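Local coordinates for protein phenolpthiocerol synthesis type-I polyketide synthase ppsA (Mycobacterium bovis, PDB 7AKC) that is the acyltransferase domain of a polyketide synthase that probably acts in the PpsABCDE complex to build the lipid core of phthiocerols and phenolphthiocerols, at residues F25-R30 with A93-W98; D106-H111 with V116-V121. All coordinates share one frame; numbering follows the deposited sequence.

Interaction 1 of 2, residues F25-R30 with A93-W98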
ATOM      1  N   PHE A  25      -4.093 -12.428   1.911  1.00 41.96           N
ATOM      2  CA  PHE A  25      -4.376 -11.762   0.638  1.00 42.37           C
ATOM      3  C   PHE A  25      -3.791 -10.382   0.759  1.00 40.17           C
ATOM      4  O   PHE A  25      -4.054  -9.689   1.735  1.00 39.55           O
ATOM      5  CB  PHE A  25      -5.883 -11.703   0.348  1.00 44.43           C
ATOM      6  CG  PHE A  25      -6.480 -12.981  -0.231  1.00 48.02           C
ATOM      7  CD1 PHE A  25      -5.831 -14.200  -0.099  1.00 50.42           C
ATOM      8  CD2 PHE A  25      -7.682 -12.954  -0.933  1.00 50.64           C
ATOM      9  CE1 PHE A  25      -6.397 -15.372  -0.614  1.00 52.51           C
ATOM     10  CE2 PHE A  25      -8.224 -14.123  -1.479  1.00 53.05           C
ATOM     11  CZ  PHE A  25      -7.585 -15.328  -1.317  1.00 53.51           C
ATOM     12  N   VAL A  26      -2.977  -9.985  -0.220  1.00 39.07           N
ATOM     13  CA  VAL A  26      -2.300  -8.703  -0.222  1.00 37.36           C
ATOM     14  C   VAL A  26      -2.883  -7.806  -1.316  1.00 37.58           C
ATOM     15  O   VAL A  26      -2.945  -8.217  -2.468  1.00 37.71           O
ATOM     16  CB  VAL A  26      -0.772  -8.859  -0.359  1.00 37.14           C
ATOM     17  CG1 VAL A  26      -0.101  -7.487  -0.336  1.00 37.00           C
ATOM     18  CG2 VAL A  26      -0.196  -9.765   0.752  1.00 36.76           C
ATOM     19  N   TYR A  27      -3.320  -6.595  -0.941  1.00 36.91           N
ATOM     20  CA  TYR A  27      -3.935  -5.653  -1.863  1.00 37.38           C
ATOM     21  C   TYR A  27      -2.996  -4.504  -2.112  1.00 39.29           C
ATOM     22  O   TYR A  27      -2.711  -3.751  -1.186  1.00 39.62           O
ATOM     23  CB  TYR A  27      -5.272  -5.162  -1.293  1.00 37.00           C
ATOM     24  CG  TYR A  27      -6.244  -6.312  -1.185  1.00 38.60           C
ATOM     25  CD1 TYR A  27      -7.046  -6.670  -2.260  1.00 41.06           C
ATOM     26  CD2 TYR A  27      -6.272  -7.119  -0.053  1.00 39.33           C
ATOM     27  CE1 TYR A  27      -7.907  -7.762  -2.186  1.00 42.83           C
ATOM     28  CE2 TYR A  27      -7.075  -8.261   0.006  1.00 41.37           C
ATOM     29  CZ  TYR A  27      -7.910  -8.565  -1.055  1.00 43.39           C
ATOM     30  OH  TYR A  27      -8.736  -9.653  -0.988  1.00 48.51           O
ATOM     31  N   SER A  28      -2.501  -4.368  -3.347  1.00 39.62           N
ATOM     32  CA  SER A  28      -1.551  -3.297  -3.645  1.00 41.27           C
ATOM     33  C   SER A  28      -2.282  -1.953  -3.807  1.00 43.18           C
ATOM     34  O   SER A  28      -3.485  -1.943  -4.098  1.00 43.45           O
ATOM     35  CB  SER A  28      -0.755  -3.640  -4.899  1.00 43.62           C
ATOM     36  OG  SER A  28      -1.556  -3.569  -6.064  1.00 46.99           O
ATOM     37  N   GLY A  29      -1.540  -0.846  -3.676  1.00 43.23           N
ATOM     38  CA  GLY A  29      -2.087   0.501  -3.801  1.00 46.29           C
ATOM     39  C   GLY A  29      -2.329   0.968  -5.218  1.00 49.56           C
ATOM     40  O   GLY A  29      -3.436   1.401  -5.557  1.00 51.24           O
ATOM     41  N   ARG A  30      -1.300   0.905  -6.059  1.00 50.33           N
ATOM     42  CA  ARG A  30      -1.442   1.303  -7.458  1.00 51.46           C
ATOM     43  C   ARG A  30      -0.859   0.188  -8.301  1.00 53.14           C
ATOM     44  O   ARG A  30       0.265   0.293  -8.783  1.00 53.76           O
ATOM     45  CB  ARG A  30      -0.768   2.674  -7.746  1.00 52.22           C
ATOM     46  CG  ARG A  30      -1.370   3.469  -8.942  1.00 54.50           C
ATOM     47  CD  ARG A  30      -1.065   2.801 -10.263  1.00 58.03           C
ATOM     48  NE  ARG A  30      -1.364   3.606 -11.455  1.00 61.12           N
ATOM     49  CZ  ARG A  30      -1.304   3.133 -12.699  1.00 63.83           C
ATOM     50  NH1 ARG A  30      -0.975   1.863 -12.921  1.00 63.59           N
ATOM     51  NH2 ARG A  30      -1.590   3.921 -13.729  1.00 63.78           N
ATOM     52  N   ALA A  93     -13.521  -8.306  -7.104  1.00 72.00           N
ATOM     53  CA  ALA A  93     -14.008  -9.401  -7.945  1.00 74.35           C
ATOM     54  C   ALA A  93     -13.017 -10.568  -8.025  1.00 76.26           C
ATOM     55  O   ALA A  93     -13.453 -11.732  -8.061  1.00 77.58           O
ATOM     56  CB  ALA A  93     -14.404  -8.906  -9.336  1.00 75.25           C
ATOM     57  N   LEU A  94     -11.703 -10.276  -8.031  1.00 75.88           N
ATOM     58  CA  LEU A  94     -10.692 -11.333  -8.048  1.00 76.45           C
ATOM     59  C   LEU A  94     -10.706 -12.069  -6.712  1.00 77.32           C
ATOM     60  O   LEU A  94     -10.587 -13.292  -6.709  1.00 77.95           O
ATOM     61  CB  LEU A  94      -9.276 -10.812  -8.323  1.00 76.27           C
ATOM     62  CG  LEU A  94      -8.950 -10.367  -9.742  1.00 77.14           C
ATOM     63  CD1 LEU A  94      -7.584  -9.667  -9.783  1.00 76.83           C
ATOM     64  CD2 LEU A  94      -9.012 -11.513 -10.719  1.00 77.68           C
ATOM     65  N   THR A  95     -10.925 -11.348  -5.586  1.00 77.24           N
ATOM     66  CA  THR A  95     -11.030 -11.952  -4.258  1.00 77.77           C
ATOM     67  C   THR A  95     -12.160 -12.993  -4.229  1.00 81.03           C
ATOM     68  O   THR A  95     -11.965 -14.071  -3.677  1.00 81.59           O
ATOM     69  CB  THR A  95     -11.288 -10.891  -3.188  1.00 76.72           C
ATOM     70  OG1 THR A  95     -10.215  -9.954  -3.191  1.00 76.23           O
ATOM     71  CG2 THR A  95     -11.429 -11.493  -1.787  1.00 75.88           C
ATOM     72  N   GLU A  96     -13.326 -12.684  -4.834  1.00 82.91           N
ATOM     73  CA  GLU A  96     -14.439 -13.643  -4.842  1.00 85.83           C
ATOM     74  C   GLU A  96     -14.195 -14.828  -5.791  1.00 87.97           C
ATOM     75  O   GLU A  96     -14.695 -15.929  -5.537  1.00 88.79           O
ATOM     76  CB  GLU A  96     -15.783 -12.947  -5.113  1.00 89.27           C
ATOM     77  CG  GLU A  96     -16.374 -12.334  -3.852  1.00 95.55           C
ATOM     78  CD  GLU A  96     -17.516 -11.364  -4.074  1.00104.67           C
ATOM     79  OE1 GLU A  96     -18.582 -11.794  -4.574  1.00107.73           O
ATOM     80  OE2 GLU A  96     -17.348 -10.171  -3.732  1.00107.59           O
ATOM     81  N   LEU A  97     -13.394 -14.616  -6.852  1.00 88.77           N
ATOM     82  CA  LEU A  97     -13.010 -15.678  -7.773  1.00 90.42           C
ATOM     83  C   LEU A  97     -12.142 -16.689  -7.032  1.00 90.70           C
ATOM     84  O   LEU A  97     -12.349 -17.884  -7.207  1.00 90.79           O
ATOM     85  CB  LEU A  97     -12.251 -15.123  -8.987  1.00 92.01           C
ATOM     86  CG  LEU A  97     -11.754 -16.169  -9.994  1.00 95.37           C
ATOM     87  CD1 LEU A  97     -12.891 -17.005 -10.550  1.00 96.77           C
ATOM     88  CD2 LEU A  97     -10.952 -15.519 -11.097  1.00 96.58           C
ATOM     89  N   TRP A  98     -11.192 -16.213  -6.179  1.00 90.77           N
ATOM     90  CA  TRP A  98     -10.326 -17.093  -5.389  1.00 91.58           C
ATOM     91  C   TRP A  98     -11.181 -17.962  -4.464  1.00 94.25           C
ATOM     92  O   TRP A  98     -11.000 -19.176  -4.429  1.00 94.20           O
ATOM     93  CB  TRP A  98      -9.297 -16.284  -4.561  1.00 90.41           C
ATOM     94  CG  TRP A  98      -8.009 -15.977  -5.269  1.00 89.50           C
ATOM     95  CD1 TRP A  98      -7.589 -14.758  -5.713  1.00 89.82           C
ATOM     96  CD2 TRP A  98      -6.942 -16.893  -5.548  1.00 89.25           C
ATOM     97  NE1 TRP A  98      -6.336 -14.862  -6.269  1.00 89.81           N
ATOM     98  CE2 TRP A  98      -5.914 -16.163  -6.179  1.00 89.71           C
ATOM     99  CE3 TRP A  98      -6.762 -18.268  -5.346  1.00 89.87           C
ATOM    100  CZ2 TRP A  98      -4.730 -16.760  -6.606  1.00 90.32           C
ATOM    101  CZ3 TRP A  98      -5.580 -18.853  -5.754  1.00 90.70           C
ATOM    102  CH2 TRP A  98      -4.579 -18.100  -6.371  1.00 90.69           C
TER
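Y27 and T95 each hold the polar group on the side that lets the two hydroxyls meet. Y27 CG is anti to its carbonyl carbon (chi1 -64°), which carries the ring out from strand 25-27 so that its hydroxyl ends up near helix 93-98. T95 OG1 is also anti to its carbonyl carbon (chi1 -60°), and the methyl CG2 takes the position anti to N. The two side chains cross at about a right angle. Y27 OH donates a hydrogen bond of 2.7 Å to T95 OG1. The acceptor lies at the edge of the tyrosine ring and near its plane. T95 OG1 is held a second time, by a hydrogen bond to Q91 O one turn earlier in the helix. This buried hydroxyl therefore has two partners, which should fix its rotation.

T95 also works through its methyl. CG2 sits at the edge of the F25 ring, 4.1 Å from CD2, and 3.4 Å from Y27 OH. One threonine thus spans both aromatic residues of the strand. The far end of F25 reaches W98. F25 CZ comes within 3.8 Å of W98 CB and 4.0 Å of W98 CG. The phenyl ring and the five-membered ring of W98 meet obliquely, with planes at 58° and centroids 5.3 Å apart. The indole nitrogen NE1 is hydrogen-bonded to T319 OG1.

Strand 25-27 and helix 93-98 run nearly antiparallel, their axes 11.1 Å apart at closest approach. The rings of F25 and Y27 span most of that gap, and T95 and W98 meet them from the helix. V121 of helix 115-121 packs on T95, and I289 of the neighbouring strand 287-290 touches F25 and W98. Helix 79-100 thus covers strand 23-27 within the parallel sheet, with helix 115-121 beside it.

Interaction 2 of 2, residues D106-H111 with V116-V121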
ATOM      1  N   ASP A 106      -7.165 -15.914   5.520  1.00 51.73           N
ATOM      2  CA  ASP A 106      -7.237 -15.923   6.972  1.00 49.28           C
ATOM      3  C   ASP A 106      -6.819 -14.537   7.528  1.00 46.94           C
ATOM      4  O   ASP A 106      -7.065 -14.239   8.697  1.00 48.19           O
ATOM      5  CB  ASP A 106      -6.311 -17.005   7.512  1.00 50.45           C
ATOM      6  CG  ASP A 106      -6.675 -18.372   6.961  1.00 55.94           C
ATOM      7  OD1 ASP A 106      -7.779 -18.873   7.300  1.00 56.78           O
ATOM      8  OD2 ASP A 106      -5.871 -18.933   6.174  1.00 57.45           O
ATOM      9  N   LEU A 107      -6.202 -13.699   6.684  1.00 43.43           N
ATOM     10  CA  LEU A 107      -5.676 -12.404   7.044  1.00 41.16           C
ATOM     11  C   LEU A 107      -5.503 -11.594   5.763  1.00 39.49           C
ATOM     12  O   LEU A 107      -5.266 -12.149   4.680  1.00 39.75           O
ATOM     13  CB  LEU A 107      -4.301 -12.605   7.688  1.00 40.88           C
ATOM     14  CG  LEU A 107      -3.681 -11.381   8.324  1.00 41.23           C
ATOM     15  CD1 LEU A 107      -3.968 -11.342   9.803  1.00 41.19           C
ATOM     16  CD2 LEU A 107      -2.174 -11.363   8.104  1.00 42.66           C
ATOM     17  N   VAL A 108      -5.697 -10.293   5.876  1.00 37.45           N
ATOM     18  CA  VAL A 108      -5.472  -9.407   4.731  1.00 36.45           C
ATOM     19  C   VAL A 108      -4.470  -8.315   5.080  1.00 34.70           C
ATOM     20  O   VAL A 108      -4.390  -7.880   6.223  1.00 34.26           O
ATOM     21  CB  VAL A 108      -6.788  -8.846   4.128  1.00 38.39           C
ATOM     22  CG1 VAL A 108      -7.709  -9.969   3.654  1.00 39.72           C
ATOM     23  CG2 VAL A 108      -7.496  -7.934   5.108  1.00 39.06           C
ATOM     24  N   ILE A 109      -3.700  -7.850   4.069  1.00 33.03           N
ATOM     25  CA  ILE A 109      -2.769  -6.745   4.223  1.00 31.01           C
ATOM     26  C   ILE A 109      -2.958  -5.870   3.015  1.00 31.01           C
ATOM     27  O   ILE A 109      -2.905  -6.338   1.890  1.00 31.61           O
ATOM     28  CB  ILE A 109      -1.305  -7.224   4.352  1.00 30.20           C
ATOM     29  CG1 ILE A 109      -1.114  -8.064   5.647  1.00 29.98           C
ATOM     30  CG2 ILE A 109      -0.369  -6.037   4.328  1.00 29.42           C
ATOM     31  CD1 ILE A 109       0.267  -8.705   5.815  1.00 31.60           C
ATOM     32  N   GLY A 110      -3.226  -4.608   3.252  1.00 30.81           N
ATOM     33  CA  GLY A 110      -3.394  -3.632   2.182  1.00 30.41           C
ATOM     34  C   GLY A 110      -2.186  -2.714   2.190  1.00 29.56           C
ATOM     35  O   GLY A 110      -1.814  -2.187   3.234  1.00 29.82           O
ATOM     36  N   HIS A 111      -1.595  -2.498   1.017  1.00 27.76           N
ATOM     37  CA  HIS A 111      -0.428  -1.662   0.758  1.00 27.69           C
ATOM     38  C   HIS A 111      -0.923  -0.327   0.191  1.00 29.34           C
ATOM     39  O   HIS A 111      -1.652  -0.302  -0.811  1.00 30.12           O
ATOM     40  CB  HIS A 111       0.444  -2.400  -0.255  1.00 27.15           C
ATOM     41  CG  HIS A 111       1.573  -1.636  -0.855  1.00 26.97           C
ATOM     42  ND1 HIS A 111       1.366  -0.765  -1.932  1.00 28.98           N
ATOM     43  CD2 HIS A 111       2.904  -1.740  -0.630  1.00 28.65           C
ATOM     44  CE1 HIS A 111       2.573  -0.327  -2.275  1.00 30.23           C
ATOM     45  NE2 HIS A 111       3.525  -0.874  -1.506  1.00 30.38           N
ATOM     46  N   VAL A 116      -7.864   0.219   1.612  1.00 39.40           N
ATOM     47  CA  VAL A 116      -9.336   0.337   1.520  1.00 41.21           C
ATOM     48  C   VAL A 116      -9.927  -1.023   1.134  1.00 43.44           C
ATOM     49  O   VAL A 116     -10.835  -1.520   1.818  1.00 45.85           O
ATOM     50  CB  VAL A 116      -9.808   1.436   0.543  1.00 41.83           C
ATOM     51  CG1 VAL A 116     -11.317   1.338   0.300  1.00 43.47           C
ATOM     52  CG2 VAL A 116      -9.454   2.806   1.077  1.00 42.74           C
ATOM     53  N   ALA A 117      -9.399  -1.644   0.063  1.00 44.04           N
ATOM     54  CA  ALA A 117      -9.937  -2.935  -0.388  1.00 46.13           C
ATOM     55  C   ALA A 117      -9.749  -4.030   0.641  1.00 46.30           C
ATOM     56  O   ALA A 117     -10.631  -4.883   0.795  1.00 47.88           O
ATOM     57  CB  ALA A 117      -9.305  -3.339  -1.709  1.00 47.45           C
ATOM     58  N   ALA A 118      -8.613  -3.998   1.360  1.00 45.13           N
ATOM     59  CA  ALA A 118      -8.311  -4.961   2.414  1.00 45.05           C
ATOM     60  C   ALA A 118      -9.296  -4.761   3.556  1.00 47.96           C
ATOM     61  O   ALA A 118      -9.819  -5.748   4.066  1.00 48.82           O
ATOM     62  CB  ALA A 118      -6.871  -4.783   2.917  1.00 44.46           C
ATOM     63  N   ALA A 119      -9.614  -3.507   3.925  1.00 49.12           N
ATOM     64  CA  ALA A 119     -10.620  -3.245   4.966  1.00 50.90           C
ATOM     65  C   ALA A 119     -11.976  -3.754   4.554  1.00 52.87           C
ATOM     66  O   ALA A 119     -12.723  -4.212   5.417  1.00 52.55           O
ATOM     67  CB  ALA A 119     -10.701  -1.762   5.292  1.00 51.24           C
ATOM     68  N   VAL A 120     -12.319  -3.682   3.248  1.00 54.24           N
ATOM     69  CA  VAL A 120     -13.603  -4.210   2.767  1.00 56.32           C
ATOM     70  C   VAL A 120     -13.631  -5.739   2.861  1.00 55.84           C
ATOM     71  O   VAL A 120     -14.626  -6.305   3.322  1.00 56.65           O
ATOM     72  CB  VAL A 120     -13.922  -3.732   1.328  1.00 58.46           C
ATOM     73  CG1 VAL A 120     -15.149  -4.445   0.762  1.00 59.44           C
ATOM     74  CG2 VAL A 120     -14.130  -2.228   1.293  1.00 59.25           C
ATOM     75  N   VAL A 121     -12.566  -6.409   2.388  1.00 54.92           N
ATOM     76  CA  VAL A 121     -12.494  -7.875   2.415  1.00 56.09           C
ATOM     77  C   VAL A 121     -12.483  -8.416   3.848  1.00 57.77           C
ATOM     78  O   VAL A 121     -13.087  -9.458   4.123  1.00 59.05           O
ATOM     79  CB  VAL A 121     -11.322  -8.413   1.568  1.00 55.72           C
ATOM     80  CG1 VAL A 121     -11.127  -9.913   1.773  1.00 55.92           C
ATOM     81  CG2 VAL A 121     -11.543  -8.104   0.098  1.00 55.11           C
TER
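The peptide group joining I109 to G110 has the A118 methyl over one face. A118 CB stands almost directly above the nitrogen, 3.7 Å from G110 N and 4.1 Å from I109 C. The I109 side chain points away from helix 116-121 and packs on helix 270-278.

G110 has no side chain, so the methyl can rest on bare backbone. The CA atoms of G110 and A118 are only 5.1 Å apart. The strand and helix axes come within 6.9 Å, a close approach that two small residues allow.

V108 extends the contact with both of its branches. CG2 lies between the backbone N and the carbonyl carbon (chi1 -59° for CG1) and packs 3.9 Å from A118 CB. The same methyl is 3.4 Å from A118 O. CG1 meets V121 CG1 at 3.9 Å, the two side chains crossing obliquely. No hydrogen bond joins the segments; the contact is van der Waals packing of methyls on each other and on backbone.

Strand 107-110 runs into a tight turn and then into helix 115-121. Segment 116-121 runs nearly antiparallel to the strand, with 162° between their N-to-C directions. G110, S112 and G114 fit the GxSxG pattern. This is consistent with the nucleophile elbow of acyltransferases, in which the serine sits between strand and helix.

Overall arrangement
Interactions 1 and 2 are neighbours, with centres about 8 Å apart. Strands 23-27 and 107-110 lie side by side in the parallel sheet, and helix 79-100 comes between them in the chain, consistent with a beta-alpha-beta crossover. Y27 ties the two contacts together. Its N is 2.9 Å from I109 O and its O is 2.8 Å from H111 N, both probable hydrogen bonds. Y27 OH packs 3.4 Å from V121 CG2. Interaction 1 thus borders the strand and helix that flank the presumed nucleophile elbow, and the Y27 side chain touches residues of that elbow.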